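Local coordinates for protein possible galactose mutarotase (Streptomyces platensis subsp. rosaceus, PDB 4RNL) that is a possible galactose mutarotase, so probably interconverts the alpha and beta anomers of an aldose such as galactose, though its function is unproven, at residues R127-G132 with T155-A160; G161-V166 with T336-S341. All blocks are in the same frame, centred on the assembly; numbering follows the deposited sequence.

How the contacts relate
Both contacts belong to one large antiparallel sheet, in which the strands 125-129, 132-139, 150-159, 162-171 and 332-342 lie side by side in that order. Contact 1 sets the turn between the first two against strand 150-159; contact 2 joins strand 162-171 to strand 332-342. Their centres are about 11 Å apart, and along the chain contact 1 closes before contact 2 opens. Strands 150-159 and 162-171 are consecutive and adjacent, bridged by probable hydrogen bonds from Arg164 N to Thr157 O and from Thr155 N to Val166 O. Near neighbours in sequence thus build one flank, and contact 2 ties it to a strand from the end of the chain.

Contact 1. Residues R127-G132 with T155-A160; sequences REVDGG and TYTLSA
A type II beta turn, Val129 to Gly132, closes the hairpin of strands 125-129 and 132-139, and here it meets the neighbouring strand 150-159. Gly132 and Thr157 form an antiparallel non-hydrogen-bonded pair with CA atoms 4.3 Å apart. Beside it Leu158 N donates to Gly131 O at 2.8 Å, with an N-H...O angle of 153°. The same oxygen receives a CA-H...O contact from Thr157, while Gly132 CA lies 3.3 Å from Tyr156 O in another. Glycine suits both places: the positive phi of Gly131 (78°) favours it, and a beta carbon on Gly132 would clash with Tyr156 O and Thr157 CA. The side chains meet through methyl groups. Val129 CG2 reaches Thr155 CG2 at 3.9 Å, the two side chains crossing obliquely, and lies 4.2 Å from Thr157 CG2. Thr157 OG1 stands between the backbone N and the carbonyl carbon (chi1 53°), which leaves CG2 anti to the carbonyl carbon, and CG2 rests 3.5 Å from Asp130 O, against the turn. Threonine serves well on this partly exposed surface, since its methyl packs while its hydroxyl can bond: Thr155 OG1 is hydrogen-bonded to Gln134 NE2 on the hairpin's second strand. The whole is a beta hairpin whose glycine-bearing turn lies against the next strand of an antiparallel sheet, here at the edge of the sheet that strand 125-129 forms within the chain.

Contact 2. Residues G161-V166 with T336-S341; sequences GALRIV and TVYAFS
Strands 162-166 and 336-341 run antiparallel at 173°, their axes 4.6 Å apart at closest approach, with Leu163-Tyr338 and Ile165-Thr336 as hydrogen-bonded pairs. Each exchanges two backbone bonds; that from Ile165 N to Thr336 O, 2.9 Å, is nearly straight at 176°. Beyond them Phe340 N donates to Gly161 O at 2.9 Å, and this oxygen also lies at the edge of the Phe340 ring. On one face Val337 CG1, anti to the backbone N (chi1 -178°), packs on Leu163 O and, at 4.0 Å, on Ala162 CB. In the conformer described, one of two, CG2 lies 4.1 Å from Arg164 NE; arginine suits this partly exposed face, its stem lying beside Val337 and its NE salt-bridged to Glu335. An alanine in place of Val337 would remove both methyls, probably opening a gap beside Ala162 CB (which keeps Ala339 CB) and leaving this arginine stem freer to turn. The buried face carries Leu163, Ile165, Thr336 and Tyr338. There Ile165 CD1 meets Tyr338 CE1 at 4.0 Å, while Thr336 OG1 is hydrogen-bonded to the OG1 atoms of Thr309 and Thr274. Regular pairing with one buried, largely apolar face is characteristic of the large antiparallel sheets of the galactose mutarotase-like beta-sandwich.

Contact 1. Residues R127-G132 with T155-A160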
loop_
_atom_site.group_PDB
_atom_site.type_symbol
_atom_site.label_atom_id
_atom_site.label_comp_id
_atom_site.label_asym_id
_atom_site.label_seq_id
_atom_site.Cartn_x
_atom_site.Cartn_y
_atom_site.Cartn_z
ATOM N N ARG A 127 16.326 -0.887 11.374
ATOM C CA ARG A 127 17.784 -0.891 11.260
ATOM C C ARG A 127 18.227 -0.684 9.822
ATOM O O ARG A 127 17.513 -1.053 8.880
ATOM C CB ARG A 127 18.386 -2.176 11.820
ATOM C CG ARG A 127 18.020 -3.411 11.033
ATOM C CD ARG A 127 18.714 -4.650 11.588
ATOM N NE ARG A 127 18.344 -5.851 10.838
ATOM C CZ ARG A 127 19.092 -6.401 9.882
ATOM N NH1 ARG A 127 20.264 -5.864 9.563
ATOM N NH2 ARG A 127 18.671 -7.492 9.249
ATOM N N GLU A 128 19.408 -0.097 9.656
ATOM C CA GLU A 128 19.930 0.152 8.317
ATOM C C GLU A 128 20.333 -1.160 7.645
ATOM O O GLU A 128 20.912 -2.049 8.279
ATOM C CB GLU A 128 21.129 1.108 8.378
ATOM C CG GLU A 128 21.667 1.532 7.013
ATOM C CD GLU A 128 22.659 2.676 7.136
ATOM O OE1 GLU A 128 22.879 3.131 8.276
ATOM O OE2 GLU A 128 23.221 3.112 6.105
ATOM N N VAL A 129 19.990 -1.284 6.368
ATOM C CA VAL A 129 20.504 -2.365 5.534
ATOM C C VAL A 129 21.099 -1.728 4.287
ATOM O O VAL A 129 20.950 -0.525 4.069
ATOM C CB VAL A 129 19.398 -3.377 5.144
ATOM C CG1 VAL A 129 18.863 -4.102 6.384
ATOM C CG2 VAL A 129 18.274 -2.683 4.388
ATOM N N ASP A 130 21.783 -2.518 3.471
ATOM C CA ASP A 130 22.336 -1.988 2.227
ATOM C C ASP A 130 21.213 -1.403 1.370
ATOM O O ASP A 130 20.238 -2.084 1.071
ATOM C CB ASP A 130 23.100 -3.087 1.482
ATOM C CG ASP A 130 23.821 -2.573 0.253
ATOM O OD1 ASP A 130 24.462 -1.500 0.323
ATOM O OD2 ASP A 130 23.751 -3.250 -0.792
ATOM N N GLY A 131 21.332 -0.123 1.010
ATOM C CA GLY A 131 20.333 0.524 0.170
ATOM C C GLY A 131 19.035 0.958 0.838
ATOM O O GLY A 131 18.117 1.434 0.164
ATOM N N GLY A 132 18.934 0.803 2.156
ATOM C CA GLY A 132 17.730 1.247 2.838
ATOM C C GLY A 132 17.547 0.908 4.310
ATOM O O GLY A 132 18.492 0.913 5.105
ATOM N N THR A 155 11.261 -4.601 4.266
ATOM C CA THR A 155 12.522 -3.984 3.901
ATOM C C THR A 155 12.301 -3.035 2.742
ATOM O O THR A 155 11.798 -3.433 1.691
ATOM C CB THR A 155 13.569 -5.049 3.528
ATOM O OG1 THR A 155 13.721 -5.970 4.619
ATOM C CG2 THR A 155 14.925 -4.396 3.232
ATOM N N TYR A 156 12.674 -1.777 2.948
ATOM C CA TYR A 156 12.503 -0.729 1.949
ATOM C C TYR A 156 13.894 -0.388 1.418
ATOM O O TYR A 156 14.746 0.069 2.178
ATOM C CB TYR A 156 11.926 0.540 2.589
ATOM C CG TYR A 156 10.567 0.430 3.274
ATOM C CD1 TYR A 156 10.433 -0.213 4.506
ATOM C CD2 TYR A 156 9.437 1.025 2.719
ATOM C CE1 TYR A 156 9.194 -0.285 5.155
ATOM C CE2 TYR A 156 8.192 0.956 3.360
ATOM C CZ TYR A 156 8.085 0.295 4.567
ATOM O OH TYR A 156 6.856 0.246 5.204
ATOM N N THR A 157 14.144 -0.618 0.133
ATOM C CA THR A 157 15.443 -0.239 -0.440
ATOM C C THR A 157 15.284 0.568 -1.716
ATOM O O THR A 157 14.260 0.498 -2.395
ATOM C CB THR A 157 16.326 -1.452 -0.732
ATOM O OG1 THR A 157 15.596 -2.386 -1.538
ATOM C CG2 THR A 157 16.742 -2.132 0.570
ATOM N N LEU A 158 16.316 1.334 -2.037
ATOM C CA LEU A 158 16.262 2.231 -3.174
ATOM C C LEU A 158 17.446 1.937 -4.065
ATOM O O LEU A 158 18.570 1.798 -3.587
ATOM C CB LEU A 158 16.315 3.688 -2.692
ATOM C CG LEU A 158 16.327 4.801 -3.738
ATOM C CD1 LEU A 158 15.063 4.754 -4.605
ATOM C CD2 LEU A 158 16.463 6.164 -3.056
ATOM N N SER A 159 17.189 1.820 -5.357
ATOM C CA SER A 159 18.262 1.684 -6.335
ATOM C C SER A 159 17.918 2.556 -7.525
ATOM O O SER A 159 16.935 2.285 -8.218
ATOM C CB SER A 159 18.395 0.228 -6.784
ATOM O OG SER A 159 19.455 0.088 -7.717
ATOM N N ALA A 160 18.711 3.603 -7.748
ATOM C CA ALA A 160 18.432 4.571 -8.811
ATOM C C ALA A 160 16.999 5.100 -8.720
ATOM O O ALA A 160 16.625 5.745 -7.738
ATOM C CB ALA A 160 18.704 3.959 -10.193
#

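Contact 2. Residues G161-V166 with T336-S341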
loop_
_atom_site.group_PDB
_atom_site.type_symbol
_atom_site.label_atom_id
_atom_site.label_comp_id
_atom_site.label_asym_id
_atom_site.label_seq_id
_atom_site.Cartn_x
_atom_site.Cartn_y
_atom_site.Cartn_z
ATOM N N GLY A 161 16.183 4.810 -9.730
ATOM C CA GLY A 161 14.823 5.317 -9.741
ATOM C C GLY A 161 13.769 4.358 -9.214
ATOM O O GLY A 161 12.577 4.610 -9.378
ATOM N N ALA A 162 14.193 3.267 -8.577
ATOM C CA ALA A 162 13.241 2.234 -8.156
ATOM C C ALA A 162 13.230 2.028 -6.649
ATOM O O ALA A 162 14.272 1.786 -6.046
ATOM C CB ALA A 162 13.544 0.913 -8.858
ATOM N N LEU A 163 12.042 2.099 -6.051
ATOM C CA LEU A 163 11.860 1.771 -4.637
ATOM C C LEU A 163 11.339 0.344 -4.522
ATOM O O LEU A 163 10.306 0.009 -5.103
ATOM C CB LEU A 163 10.830 2.706 -3.995
ATOM C CG LEU A 163 10.384 2.348 -2.577
ATOM C CD1 LEU A 163 11.530 2.566 -1.599
ATOM C CD2 LEU A 163 9.158 3.166 -2.180
ATOM N N ARG A 164 12.042 -0.489 -3.761
ATOM C CA ARG A 164 11.631 -1.885 -3.594
ATOM C C ARG A 164 11.158 -2.130 -2.169
ATOM O O ARG A 164 11.811 -1.728 -1.210
ATOM C CB ARG A 164 12.784 -2.840 -3.936
ATOM C CG ARG A 164 12.478 -4.312 -3.658
ATOM C CD ARG A 164 13.686 -5.207 -3.919
ATOM N NE ARG A 164 13.794 -5.594 -5.327
ATOM C CZ ARG A 164 14.626 -5.032 -6.196
ATOM N NH1 ARG A 164 15.432 -4.061 -5.804
ATOM N NH2 ARG A 164 14.654 -5.443 -7.455
ATOM N N ILE A 165 10.002 -2.777 -2.027
ATOM C CA ILE A 165 9.509 -3.121 -0.689
ATOM C C ILE A 165 9.285 -4.626 -0.619
ATOM O O ILE A 165 8.453 -5.165 -1.354
ATOM C CB ILE A 165 8.182 -2.404 -0.346
ATOM C CG1 ILE A 165 8.342 -0.885 -0.468
ATOM C CG2 ILE A 165 7.760 -2.734 1.078
ATOM C CD1 ILE A 165 7.021 -0.106 -0.290
ATOM N N VAL A 166 10.035 -5.307 0.247
ATOM C CA VAL A 166 9.881 -6.759 0.400
ATOM C C VAL A 166 9.338 -7.027 1.789
ATOM O O VAL A 166 9.936 -6.597 2.774
ATOM C CB VAL A 166 11.232 -7.484 0.221
ATOM C CG1 VAL A 166 11.065 -9.007 0.396
ATOM C CG2 VAL A 166 11.828 -7.152 -1.146
ATOM N N THR A 336 7.071 -5.816 -3.980
ATOM C CA THR A 336 6.525 -4.833 -4.898
ATOM C C THR A 336 7.611 -3.798 -5.204
ATOM O O THR A 336 8.382 -3.411 -4.323
ATOM C CB THR A 336 5.239 -4.194 -4.321
ATOM O OG1 THR A 336 4.230 -5.215 -4.170
ATOM C CG2 THR A 336 4.704 -3.117 -5.261
ATOM N N VAL A 337 7.718 -3.399 -6.467
ATOM C CA VAL A 337 8.739 -2.438 -6.868
ATOM C C VAL A 337 8.062 -1.272 -7.569
ATOM O O VAL A 337 7.247 -1.469 -8.472
ATOM C CB VAL A 337 9.771 -3.062 -7.832
ATOM C CG1 VAL A 337 10.854 -2.038 -8.184
ATOM C CG2 VAL A 337 10.396 -4.319 -7.233
ATOM N N TYR A 338 8.384 -0.057 -7.132
ATOM C CA TYR A 338 7.874 1.147 -7.761
ATOM C C TYR A 338 9.013 1.737 -8.576
ATOM O O TYR A 338 9.936 2.312 -8.006
ATOM C CB TYR A 338 7.467 2.165 -6.697
ATOM C CG TYR A 338 6.331 1.740 -5.787
ATOM C CD1 TYR A 338 6.531 0.810 -4.770
ATOM C CD2 TYR A 338 5.070 2.306 -5.923
ATOM C CE1 TYR A 338 5.493 0.437 -3.927
ATOM C CE2 TYR A 338 4.031 1.949 -5.084
ATOM C CZ TYR A 338 4.249 1.014 -4.091
ATOM O OH TYR A 338 3.207 0.659 -3.267
ATOM N N ALA A 339 8.958 1.597 -9.898
ATOM C CA ALA A 339 10.038 2.082 -10.760
ATOM C C ALA A 339 9.613 3.355 -11.483
ATOM O O ALA A 339 8.694 3.334 -12.306
ATOM C CB ALA A 339 10.454 1.003 -11.765
ATOM N N PHE A 340 10.284 4.462 -11.172
ATOM C CA PHE A 340 9.939 5.754 -11.756
ATOM C C PHE A 340 10.831 6.075 -12.940
ATOM O O PHE A 340 12.012 5.723 -12.959
ATOM C CB PHE A 340 10.030 6.873 -10.701
ATOM C CG PHE A 340 9.014 6.741 -9.594
ATOM C CD1 PHE A 340 9.264 5.928 -8.496
ATOM C CD2 PHE A 340 7.796 7.413 -9.666
ATOM C CE1 PHE A 340 8.316 5.792 -7.479
ATOM C CE2 PHE A 340 6.853 7.285 -8.663
ATOM C CZ PHE A 340 7.107 6.465 -7.569
ATOM N N SER A 341 10.260 6.750 -13.931
ATOM C CA SER A 341 11.000 7.175 -15.114
ATOM C C SER A 341 10.242 8.343 -15.709
ATOM O O SER A 341 9.323 8.870 -15.078
ATOM C CB SER A 341 11.092 6.041 -16.132
ATOM O OG SER A 341 9.798 5.631 -16.544
#